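Local structure of parahox neighbor (Phaeodactylum tricornutum CCAP 1055/1, 5Z5M) at residues A[193-205]-A[214-226]. The protein probably catalyses the last two steps from urate to (S)-allantoin, hydrolysing 5-hydroxyisourate and then stereoselectively decarboxylating the resulting OHCU. Residues are numbered along the deposited sequence; the frame is centred on the assembly and turned at random.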
ATOM      1  N   GLY A 193       7.974  11.889   1.039  1.00 19.54           N
ATOM      2  CA  GLY A 193       8.377  11.347   2.329  1.00 19.38           C
ATOM      3  C   GLY A 193       8.161  12.276   3.512  1.00 34.09           C
ATOM      4  O   GLY A 193       8.910  12.247   4.491  1.00 25.11           O
ATOM      5  N   CYS A 194       7.118  13.091   3.423  1.00 22.42           N
ATOM      6  CA  CYS A 194       6.840  14.099   4.435  1.00 15.96           C
ATOM      7  C   CYS A 194       5.352  14.139   4.743  1.00 18.72           C
ATOM      8  O   CYS A 194       4.540  13.738   3.911  1.00 14.16           O
ATOM      9  CB  CYS A 194       7.309  15.474   3.955  1.00 15.03           C
ATOM     10  SG  CYS A 194       6.470  16.068   2.450  1.00 25.96           S
ATOM     11  N   PRO A 195       4.985  14.624   5.941  1.00 18.43           N
ATOM     12  CA  PRO A 195       3.570  14.909   6.189  1.00 10.68           C
ATOM     13  C   PRO A 195       3.059  15.910   5.163  1.00 15.00           C
ATOM     14  O   PRO A 195       3.831  16.756   4.710  1.00 12.24           O
ATOM     15  CB  PRO A 195       3.568  15.519   7.596  1.00 17.04           C
ATOM     16  CG  PRO A 195       4.843  15.073   8.210  1.00 25.41           C
ATOM     17  CD  PRO A 195       5.830  14.984   7.093  1.00 19.11           C
ATOM     18  N   ALA A 196       1.790  15.815   4.794  1.00 14.01           N
ATOM     19  CA  ALA A 196       1.228  16.739   3.809  1.00 20.77           C
ATOM     20  C   ALA A 196       0.558  17.924   4.500  1.00 21.19           C
ATOM     21  O   ALA A 196      -0.545  17.800   5.025  1.00 17.43           O
ATOM     22  CB  ALA A 196       0.241  16.017   2.910  1.00 13.63           C
ATOM     23  N   GLU A 197       1.226  19.073   4.504  1.00 16.68           N
ATOM     24  CA  GLU A 197       0.717  20.225   5.240  1.00 15.28           C
ATOM     25  C   GLU A 197      -0.201  21.100   4.387  1.00 17.15           C
ATOM     26  O   GLU A 197      -0.024  21.202   3.168  1.00 12.91           O
ATOM     27  CB  GLU A 197       1.875  21.065   5.787  1.00 21.84           C
ATOM     28  CG  GLU A 197       2.772  21.663   4.722  1.00 36.89           C
ATOM     29  CD  GLU A 197       3.885  22.512   5.302  1.00 65.39           C
ATOM     30  OE1 GLU A 197       3.573  23.499   6.003  1.00 65.82           O
ATOM     31  OE2 GLU A 197       5.069  22.197   5.054  1.00 80.47           O
ATOM     32  N   LYS A 198      -1.180  21.716   5.051  1.00 11.61           N
ATOM     33  CA  LYS A 198      -2.112  22.664   4.445  1.00 13.81           C
ATOM     34  C   LYS A 198      -3.043  22.042   3.394  1.00 16.43           C
ATOM     35  O   LYS A 198      -3.496  22.731   2.483  1.00 19.57           O
ATOM     36  CB  LYS A 198      -1.339  23.840   3.826  1.00 22.13           C
ATOM     37  CG  LYS A 198      -0.379  24.536   4.793  1.00 18.58           C
ATOM     38  CD  LYS A 198       0.233  25.795   4.163  1.00 25.05           C
ATOM     39  CE  LYS A 198       1.732  25.650   3.930  1.00 50.25           C
ATOM     40  NZ  LYS A 198       2.529  25.914   5.165  1.00 42.81           N
ATOM     41  N   MET A 199      -3.346  20.750   3.526  1.00 12.91           N
ATOM     42  CA  MET A 199      -4.303  20.108   2.621  1.00 12.04           C
ATOM     43  C   MET A 199      -5.721  20.281   3.161  1.00  9.41           C
ATOM     44  O   MET A 199      -5.969  19.994   4.331  1.00 15.21           O
ATOM     45  CB  MET A 199      -3.986  18.613   2.441  1.00 13.53           C
ATOM     46  CG  MET A 199      -4.898  17.905   1.433  1.00 25.31           C
ATOM     47  SD  MET A 199      -4.637  16.121   1.276  1.00 20.12           S
ATOM     48  CE  MET A 199      -3.002  16.054   0.544  1.00 17.18           C
ATOM     49  N   ARG A 200      -6.642  20.757   2.324  1.00  7.28           N
ATOM     50  CA  ARG A 200      -8.049  20.855   2.716  1.00  8.90           C
ATOM     51  C   ARG A 200      -8.679  19.477   2.732  1.00 10.88           C
ATOM     52  O   ARG A 200      -8.431  18.662   1.844  1.00 10.91           O
ATOM     53  CB  ARG A 200      -8.850  21.763   1.773  1.00 10.56           C
ATOM     54  CG  ARG A 200      -8.463  23.223   1.793  1.00 27.15           C
ATOM     55  CD  ARG A 200      -9.449  24.062   0.982  1.00 25.58           C
ATOM     56  NE  ARG A 200      -9.680  23.528  -0.360  1.00 17.26           N
ATOM     57  CZ  ARG A 200     -10.883  23.362  -0.904  1.00 18.29           C
ATOM     58  NH1 ARG A 200     -11.975  23.694  -0.227  1.00 22.67           N
ATOM     59  NH2 ARG A 200     -10.997  22.869  -2.130  1.00 27.47           N
ATOM     60  N   ILE A 201      -9.501  19.235   3.743  1.00  9.54           N
ATOM     61  CA  ILE A 201     -10.160  17.950   3.929  1.00  8.86           C
ATOM     62  C   ILE A 201     -11.583  18.183   4.416  1.00 11.43           C
ATOM     63  O   ILE A 201     -11.785  18.856   5.423  1.00 14.29           O
ATOM     64  CB  ILE A 201      -9.427  17.063   4.953  1.00  8.23           C
ATOM     65  CG1 ILE A 201      -7.985  16.780   4.524  1.00 13.13           C
ATOM     66  CG2 ILE A 201     -10.188  15.756   5.147  1.00 12.34           C
ATOM     67  CD1 ILE A 201      -7.162  16.039   5.587  1.00 10.38           C
ATOM     68  N   HIS A 202     -12.566  17.648   3.696  1.00  7.71           N
ATOM     69  CA  HIS A 202     -13.948  17.706   4.154  1.00  8.35           C
ATOM     70  C   HIS A 202     -14.408  16.336   4.643  1.00 11.62           C
ATOM     71  O   HIS A 202     -13.831  15.309   4.280  1.00  8.06           O
ATOM     72  CB  HIS A 202     -14.873  18.209   3.043  1.00  8.67           C
ATOM     73  CG  HIS A 202     -14.591  19.618   2.626  1.00 21.61           C
ATOM     74  ND1 HIS A 202     -15.263  20.239   1.591  1.00 22.91           N
ATOM     75  CD2 HIS A 202     -13.716  20.528   3.105  1.00 16.16           C
ATOM     76  CE1 HIS A 202     -14.806  21.469   1.452  1.00 24.63           C
ATOM     77  NE2 HIS A 202     -13.865  21.673   2.356  1.00 29.25           N
ATOM     78  N   LEU A 203     -15.434  16.342   5.488  1.00  9.38           N
ATOM     79  CA  LEU A 203     -16.010  15.118   6.037  1.00  8.47           C
ATOM     80  C   LEU A 203     -17.532  15.192   6.000  1.00  9.63           C
ATOM     81  O   LEU A 203     -18.127  16.137   6.527  1.00 11.78           O
ATOM     82  CB  LEU A 203     -15.529  14.885   7.479  1.00  7.22           C
ATOM     83  CG  LEU A 203     -16.016  13.593   8.148  1.00  6.00           C
ATOM     84  CD1 LEU A 203     -15.587  12.358   7.354  1.00  7.00           C
ATOM     85  CD2 LEU A 203     -15.518  13.506   9.600  1.00 11.09           C
ATOM     86  N   HIS A 204     -18.151  14.210   5.353  1.00  8.06           N
ATOM     87  CA  HIS A 204     -19.605  14.071   5.342  1.00  8.68           C
ATOM     88  C   HIS A 204     -20.035  12.802   6.045  1.00  9.63           C
ATOM     89  O   HIS A 204     -19.329  11.802   6.001  1.00 10.03           O
ATOM     90  CB  HIS A 204     -20.150  14.035   3.914  1.00  9.48           C
ATOM     91  CG  HIS A 204     -20.102  15.352   3.215  1.00 14.11           C
ATOM     92  ND1 HIS A 204     -18.937  15.881   2.703  1.00 16.31           N
ATOM     93  CD2 HIS A 204     -21.077  16.252   2.935  1.00 17.98           C
ATOM     94  CE1 HIS A 204     -19.195  17.045   2.137  1.00 28.44           C
ATOM     95  NE2 HIS A 204     -20.487  17.294   2.266  1.00 22.87           N
ATOM     96  N   ARG A 205     -21.199  12.847   6.685  1.00  7.18           N
ATOM     97  CA  ARG A 205     -21.876  11.624   7.110  1.00 10.81           C
ATOM     98  C   ARG A 205     -22.890  11.229   6.043  1.00 14.82           C
ATOM     99  O   ARG A 205     -23.732  12.037   5.653  1.00 17.07           O
ATOM    100  CB  ARG A 205     -22.571  11.806   8.459  1.00 11.63           C
ATOM    101  CG  ARG A 205     -23.153  10.503   9.023  1.00 12.43           C
ATOM    102  CD  ARG A 205     -23.896  10.726  10.337  1.00 18.80           C
ATOM    103  NE  ARG A 205     -23.000  11.092  11.429  1.00 15.06           N
ATOM    104  CZ  ARG A 205     -22.917  12.308  11.960  1.00 18.33           C
ATOM    105  NH1 ARG A 205     -23.689  13.292  11.514  1.00 15.57           N
ATOM    106  NH2 ARG A 205     -22.069  12.539  12.952  1.00 19.49           N
ATOM    107  N   LEU A 214     -22.779  17.554   5.772  1.00 22.29           N
ATOM    108  CA  LEU A 214     -21.432  18.031   6.072  1.00 17.45           C
ATOM    109  C   LEU A 214     -21.217  18.099   7.576  1.00 22.25           C
ATOM    110  O   LEU A 214     -21.979  18.751   8.294  1.00 20.00           O
ATOM    111  CB  LEU A 214     -21.202  19.406   5.437  1.00 14.72           C
ATOM    112  CG  LEU A 214     -19.823  20.056   5.525  1.00 24.50           C
ATOM    113  CD1 LEU A 214     -18.779  19.230   4.799  1.00 17.64           C
ATOM    114  CD2 LEU A 214     -19.884  21.464   4.945  1.00 27.38           C
ATOM    115  N   VAL A 215     -20.184  17.426   8.068  1.00 16.23           N
ATOM    116  CA  VAL A 215     -19.933  17.444   9.504  1.00 18.53           C
ATOM    117  C   VAL A 215     -18.615  18.131   9.838  1.00 29.80           C
ATOM    118  O   VAL A 215     -18.210  18.171  10.999  1.00 38.73           O
ATOM    119  CB  VAL A 215     -19.938  16.024  10.109  1.00 20.40           C
ATOM    120  CG1 VAL A 215     -21.287  15.355   9.882  1.00 26.48           C
ATOM    121  CG2 VAL A 215     -18.834  15.190   9.520  1.00 21.27           C
ATOM    122  N   GLY A 216     -17.946  18.675   8.826  1.00 23.89           N
ATOM    123  CA  GLY A 216     -16.759  19.472   9.081  1.00 27.33           C
ATOM    124  C   GLY A 216     -15.873  19.754   7.883  1.00 19.34           C
ATOM    125  O   GLY A 216     -15.812  18.969   6.940  1.00 14.04           O
ATOM    126  N   GLU A 217     -15.199  20.900   7.926  1.00 19.81           N
ATOM    127  CA  GLU A 217     -14.153  21.233   6.968  1.00 15.51           C
ATOM    128  C   GLU A 217     -12.848  21.420   7.732  1.00 19.92           C
ATOM    129  O   GLU A 217     -12.815  22.116   8.748  1.00 20.16           O
ATOM    130  CB  GLU A 217     -14.503  22.495   6.180  1.00 19.30           C
ATOM    131  CG  GLU A 217     -15.758  22.376   5.327  1.00 25.59           C
ATOM    132  CD  GLU A 217     -16.139  23.694   4.678  1.00 40.46           C
ATOM    133  OE1 GLU A 217     -16.887  23.676   3.677  1.00 43.89           O
ATOM    134  OE2 GLU A 217     -15.688  24.750   5.170  1.00 61.93           O
ATOM    135  N   PHE A 218     -11.778  20.794   7.253  1.00 13.63           N
ATOM    136  CA  PHE A 218     -10.518  20.795   7.987  1.00 12.14           C
ATOM    137  C   PHE A 218      -9.338  21.137   7.097  1.00 16.27           C
ATOM    138  O   PHE A 218      -9.460  21.196   5.872  1.00 11.48           O
ATOM    139  CB  PHE A 218     -10.285  19.432   8.649  1.00 14.33           C
ATOM    140  CG  PHE A 218     -11.476  18.909   9.397  1.00 15.76           C
ATOM    141  CD1 PHE A 218     -11.687  19.257  10.721  1.00 18.58           C
ATOM    142  CD2 PHE A 218     -12.379  18.062   8.781  1.00 14.67           C
ATOM    143  CE1 PHE A 218     -12.787  18.778  11.411  1.00 17.61           C
ATOM    144  CE2 PHE A 218     -13.477  17.580   9.465  1.00 15.49           C
ATOM    145  CZ  PHE A 218     -13.680  17.939  10.785  1.00 13.49           C
ATOM    146  N   VAL A 219      -8.198  21.386   7.735  1.00 15.52           N
ATOM    147  CA  VAL A 219      -6.925  21.601   7.051  1.00 13.94           C
ATOM    148  C   VAL A 219      -5.846  20.865   7.840  1.00 12.00           C
ATOM    149  O   VAL A 219      -5.923  20.791   9.064  1.00 17.28           O
ATOM    150  CB  VAL A 219      -6.554  23.099   6.946  1.00 21.99           C
ATOM    151  CG1 VAL A 219      -5.430  23.300   5.938  1.00 23.18           C
ATOM    152  CG2 VAL A 219      -7.762  23.942   6.559  1.00 24.85           C
ATOM    153  N   THR A 220      -4.850  20.310   7.155  1.00 12.16           N
ATOM    154  CA  THR A 220      -3.760  19.638   7.853  1.00  9.38           C
ATOM    155  C   THR A 220      -2.725  20.639   8.360  1.00 13.85           C
ATOM    156  O   THR A 220      -2.481  21.679   7.728  1.00 14.10           O
ATOM    157  CB  THR A 220      -3.046  18.605   6.958  1.00 13.94           C
ATOM    158  OG1 THR A 220      -2.513  19.261   5.796  1.00  9.80           O
ATOM    159  CG2 THR A 220      -4.003  17.494   6.531  1.00 11.64           C
ATOM    160  N   ASN A 221      -2.113  20.318   9.497  1.00 10.85           N
ATOM    161  CA  ASN A 221      -1.032  21.136  10.038  1.00 20.19           C
ATOM    162  C   ASN A 221       0.318  20.650   9.512  1.00 18.78           C
ATOM    163  O   ASN A 221       0.364  19.777   8.644  1.00 14.18           O
ATOM    164  CB  ASN A 221      -1.053  21.128  11.574  1.00 21.23           C
ATOM    165  CG  ASN A 221      -0.955  19.726  12.166  1.00 25.60           C
ATOM    166  OD1 ASN A 221      -0.382  18.817  11.566  1.00 16.54           O
ATOM    167  ND2 ASN A 221      -1.521  19.552  13.356  1.00 22.71           N
ATOM    168  N   ASP A 222       1.408  21.194  10.053  1.00 21.17           N
ATOM    169  CA  ASP A 222       2.758  20.835   9.609  1.00 25.88           C
ATOM    170  C   ASP A 222       3.112  19.386   9.918  1.00 22.37           C
ATOM    171  O   ASP A 222       4.087  18.850   9.390  1.00 26.68           O
ATOM    172  CB  ASP A 222       3.803  21.755  10.249  1.00 29.57           C
ATOM    173  CG  ASP A 222       3.546  23.224   9.964  1.00 65.95           C
ATOM    174  OD1 ASP A 222       2.674  23.528   9.122  1.00 76.07           O
ATOM    175  OD2 ASP A 222       4.223  24.076  10.582  1.00 71.49           O
ATOM    176  N   ASP A 223       2.318  18.758  10.778  1.00 19.46           N
ATOM    177  CA  ASP A 223       2.527  17.367  11.144  1.00 18.50           C
ATOM    178  C   ASP A 223       1.673  16.442  10.264  1.00 19.70           C
ATOM    179  O   ASP A 223       1.767  15.218  10.358  1.00 21.40           O
ATOM    180  CB  ASP A 223       2.197  17.159  12.624  1.00 25.72           C
ATOM    181  CG  ASP A 223       2.700  15.837  13.158  1.00 46.83           C
ATOM    182  OD1 ASP A 223       3.495  15.169  12.463  1.00 57.51           O
ATOM    183  OD2 ASP A 223       2.294  15.462  14.279  1.00 54.73           O
ATOM    184  N   GLY A 224       0.843  17.035   9.409  1.00 13.45           N
ATOM    185  CA  GLY A 224       0.002  16.273   8.499  1.00 16.13           C
ATOM    186  C   GLY A 224      -1.269  15.786   9.169  1.00 16.80           C
ATOM    187  O   GLY A 224      -2.008  14.969   8.619  1.00 13.47           O
ATOM    188  N   ARG A 225      -1.519  16.298  10.371  1.00 12.01           N
ATOM    189  CA  ARG A 225      -2.689  15.917  11.138  1.00 10.23           C
ATOM    190  C   ARG A 225      -3.711  17.031  11.077  1.00 10.62           C
ATOM    191  O   ARG A 225      -3.408  18.116  10.596  1.00 12.07           O
ATOM    192  CB  ARG A 225      -2.281  15.586  12.576  1.00 18.78           C
ATOM    193  CG  ARG A 225      -1.279  14.433  12.600  1.00 24.58           C
ATOM    194  CD  ARG A 225      -0.906  13.946  13.986  1.00 21.37           C
ATOM    195  NE  ARG A 225      -0.393  12.579  13.908  1.00 50.95           N
ATOM    196  CZ  ARG A 225       0.892  12.244  13.992  1.00 53.52           C
ATOM    197  NH1 ARG A 225       1.814  13.175  14.183  1.00 49.15           N
ATOM    198  NH2 ARG A 225       1.253  10.971  13.898  1.00 53.37           N
ATOM    199  N   LEU A 226      -4.933  16.768  11.524  1.00 11.65           N
ATOM    200  CA  LEU A 226      -5.968  17.791  11.430  1.00 11.78           C
ATOM    201  C   LEU A 226      -5.703  18.932  12.399  1.00 16.60           C
ATOM    202  O   LEU A 226      -5.473  18.711  13.583  1.00 15.77           O
ATOM    203  CB  LEU A 226      -7.352  17.200  11.697  1.00 16.59           C
ATOM    204  CG  LEU A 226      -7.845  16.130  10.720  1.00 18.76           C
ATOM    205  CD1 LEU A 226      -9.246  15.696  11.088  1.00 20.68           C
ATOM    206  CD2 LEU A 226      -7.797  16.642   9.284  1.00 14.60           C
TER
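Two histidine rings of strand 200-205 each carry an aliphatic group of strand 214-219 over one face, offset toward the rim: Glu217 CG lies 3.8 Å from the centroid of the His202 ring, 23° off its normal, and Leu214 CD1 lies 26° off that of His204, both CH-pi contacts. The Glu217 carboxylate is nearly parallel to the His202 ring plane, the two side chains running side by side in the same direction, while Phe248 meets His202 edge-to-face. On the other side of the sheet Phe218 takes Leu203 CB at its edge, with Leu226 CD1 over one face. These strands form an antiparallel beta hairpin in the transthyretin-like HIUase part of the chain, at the margin of a four-stranded sheet within this chain. The Ile201-Phe218 pair is closed by both backbone bonds, Ile201 N to Phe218 O at 2.9 Å and Phe218 N to Ile201 O at 2.7 Å. Further along, Val215 and Gly216 both face Leu203, a classic beta bulge; Val215 N bonds Leu203 O at 2.9 Å, whereas the bond from Gly216 N is weak. Val215 CG2 lies 3.5 Å from Leu203 CG. Beyond the paired strands, Thr220 is buried, and its chi1 of 59° places OG1 between its own backbone N and carbonyl carbon, facing the 196-199 loop. There OG1 receives Met199 N at 2.8 Å and donates to Ala196 O at 2.6 Å, in the carbonyl plane and on a lone pair. Replacing Thr220 with a valine would probably leave Ala196 O and Met199 N without their shared partner, with only backbone hydrogen bonds joining this position to the loop. Thr220 CG2 packs 3.6 Å from Ile201 CD1, the two side chains crossing at about a right angle.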